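Local coordinates for Swi5-dependent recombination DNA repair protein 1 (PDB 3VIQ) that acts with its partner Swi5 in DNA recombination repair and meiotic chromosome segregation, the complex activating Rad51-mediated strand exchange, at residues 56-60 against 95-100. Coordinates in Å, arbitrary orientation, origin at the centre of the assembly. Numbering follows the deposited sequence.
Sequences AEVLF and FTMSMF
Residues 56-60 form one turn of the long helix 38-68, closed by the bond from F60 N to A56 O (2.8 Å). Residues 95-100 run from an extended F95 (phi/psi -73/120) into the first turn of helix 97-103. T96 is the N-cap: with chi1 near +60° its OG1 accepts a weak hydrogen bond from M99 N (3.4 Å) and T96 N returns a weak one to M99 SD (3.6 Å), together a capping box, while F100 N bonds to T96 O (3.1 Å). The backbones come nearest at F60 and M97, CA to CA 6.7 Å. No hydrogen bond joins the segments; the contact is chiefly apolar and buries 362 Å². F60, chi1 t, points its ring into the start of the short helix: CE1 lies 3.4 Å from T96 C and 3.5 Å from M97 N, M97 CA sits over one face, and F95 O lies at the ring edge, 3.5 Å from F60 CZ. The F95 ring meets the F60 ring along their rims, neither stacked on the other, F95 CD2 3.7 Å from F60 CE1, planes at 25°. M97, t/p/p, folds back toward the long helix, setting SD 4.7 Å from the F60 ring centroid in an oblique Met-aromatic contact and CE 3.6 Å from F60 CB and 3.8 Å from A56 O. F100, also t, turns one face of its ring to F60 CA, with CE2 3.8 Å from A56 CB and CZ 4.0 Å from L59 CB. M60 of the Swi5 chain packs on both A56 and F100, and W120 of strand 119-120 touches A56 and M97. This is helix-on-helix hydrophobic packing in the C-terminal domain of Sfr1, where the capped short helix following the 73-78/88-93 hairpin folds back onto the long helix beside Swi5.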
loop_
_atom_site.group_PDB
_atom_site.type_symbol
_atom_site.label_atom_id
_atom_site.label_comp_id
_atom_site.label_asym_id
_atom_site.label_seq_id
_atom_site.Cartn_x
_atom_site.Cartn_y
_atom_site.Cartn_z
ATOM N N ALA A 56 -5.881 -19.171 -5.080
ATOM C CA ALA A 56 -5.005 -19.713 -4.026
ATOM C C ALA A 56 -5.465 -21.097 -3.541
ATOM O O ALA A 56 -4.643 -21.978 -3.339
ATOM C CB ALA A 56 -4.884 -18.742 -2.833
ATOM N N GLU A 57 -6.765 -21.277 -3.345
ATOM C CA GLU A 57 -7.328 -22.574 -2.931
ATOM C C GLU A 57 -7.154 -23.677 -3.989
ATOM O O GLU A 57 -6.911 -24.851 -3.647
ATOM C CB GLU A 57 -8.812 -22.424 -2.588
ATOM C CG GLU A 57 -9.051 -21.856 -1.198
ATOM C CD GLU A 57 -10.521 -21.689 -0.888
ATOM O OE1 GLU A 57 -11.334 -22.428 -1.467
ATOM O OE2 GLU A 57 -10.871 -20.808 -0.075
ATOM N N VAL A 58 -7.271 -23.309 -5.265
ATOM C CA VAL A 58 -7.037 -24.267 -6.350
ATOM C C VAL A 58 -5.555 -24.688 -6.407
ATOM O O VAL A 58 -5.270 -25.863 -6.593
ATOM C CB VAL A 58 -7.443 -23.705 -7.733
ATOM C CG1 VAL A 58 -7.199 -24.743 -8.815
ATOM C CG2 VAL A 58 -8.927 -23.274 -7.739
ATOM N N LEU A 59 -4.625 -23.734 -6.257
ATOM C CA LEU A 59 -3.188 -24.049 -6.369
ATOM C C LEU A 59 -2.618 -24.737 -5.118
ATOM O O LEU A 59 -1.830 -25.707 -5.221
ATOM C CB LEU A 59 -2.365 -22.800 -6.657
ATOM C CG LEU A 59 -2.574 -22.206 -8.036
ATOM C CD1 LEU A 59 -2.280 -20.690 -7.993
ATOM C CD2 LEU A 59 -1.733 -22.929 -9.059
ATOM N N PHE A 60 -3.037 -24.233 -3.953
ATOM C CA PHE A 60 -2.547 -24.714 -2.648
ATOM C C PHE A 60 -2.753 -26.199 -2.476
ATOM O O PHE A 60 -1.819 -26.894 -2.108
ATOM C CB PHE A 60 -3.217 -23.973 -1.469
ATOM C CG PHE A 60 -2.958 -24.599 -0.108
ATOM C CD1 PHE A 60 -1.687 -24.568 0.450
ATOM C CD2 PHE A 60 -4.002 -25.201 0.611
ATOM C CE1 PHE A 60 -1.441 -25.142 1.716
ATOM C CE2 PHE A 60 -3.788 -25.795 1.871
ATOM C CZ PHE A 60 -2.509 -25.781 2.431
ATOM N N PHE A 95 2.757 -28.183 5.132
ATOM C CA PHE A 95 2.659 -26.972 4.354
ATOM C C PHE A 95 1.292 -26.315 4.582
ATOM O O PHE A 95 0.252 -26.915 4.320
ATOM C CB PHE A 95 2.830 -27.322 2.886
ATOM C CG PHE A 95 3.015 -26.157 2.004
ATOM C CD1 PHE A 95 4.160 -25.376 2.104
ATOM C CD2 PHE A 95 2.084 -25.868 1.016
ATOM C CE1 PHE A 95 4.362 -24.312 1.251
ATOM C CE2 PHE A 95 2.267 -24.802 0.168
ATOM C CZ PHE A 95 3.414 -24.013 0.283
ATOM N N THR A 96 1.304 -25.091 5.095
ATOM C CA THR A 96 0.073 -24.377 5.416
ATOM C C THR A 96 -0.245 -23.327 4.323
ATOM O O THR A 96 0.605 -23.001 3.478
ATOM C CB THR A 96 0.183 -23.710 6.799
ATOM O OG1 THR A 96 1.235 -22.740 6.773
ATOM C CG2 THR A 96 0.481 -24.755 7.904
ATOM N N MET A 97 -1.477 -22.831 4.334
ATOM C CA MET A 97 -1.888 -21.783 3.393
ATOM C C MET A 97 -1.006 -20.557 3.582
ATOM O O MET A 97 -0.707 -19.864 2.623
ATOM C CB MET A 97 -3.376 -21.407 3.554
ATOM C CG MET A 97 -3.880 -20.277 2.600
ATOM S SD MET A 97 -3.596 -20.544 0.819
ATOM C CE MET A 97 -5.022 -21.538 0.402
ATOM N N SER A 98 -0.568 -20.320 4.814
ATOM C CA SER A 98 0.166 -19.108 5.142
ATOM C C SER A 98 1.582 -19.161 4.604
ATOM O O SER A 98 2.131 -18.151 4.211
ATOM C CB SER A 98 0.152 -18.898 6.660
ATOM O OG SER A 98 -1.197 -18.891 7.120
ATOM N N MET A 99 2.177 -20.351 4.604
ATOM C CA MET A 99 3.475 -20.553 3.950
ATOM C C MET A 99 3.304 -20.350 2.448
ATOM O O MET A 99 4.154 -19.746 1.781
ATOM C CB MET A 99 4.010 -21.954 4.225
ATOM C CG MET A 99 4.461 -22.184 5.667
ATOM S SD MET A 99 4.569 -23.957 5.972
ATOM C CE MET A 99 4.856 -24.034 7.757
ATOM N N PHE A 100 2.199 -20.876 1.933
ATOM C CA PHE A 100 1.859 -20.688 0.538
ATOM C C PHE A 100 1.764 -19.221 0.223
ATOM O O PHE A 100 2.409 -18.742 -0.694
ATOM C CB PHE A 100 0.549 -21.395 0.196
ATOM C CG PHE A 100 0.074 -21.108 -1.170
ATOM C CD1 PHE A 100 0.536 -21.857 -2.232
ATOM C CD2 PHE A 100 -0.812 -20.057 -1.407
ATOM C CE1 PHE A 100 0.112 -21.586 -3.512
ATOM C CE2 PHE A 100 -1.225 -19.782 -2.656
ATOM C CZ PHE A 100 -0.770 -20.542 -3.727
#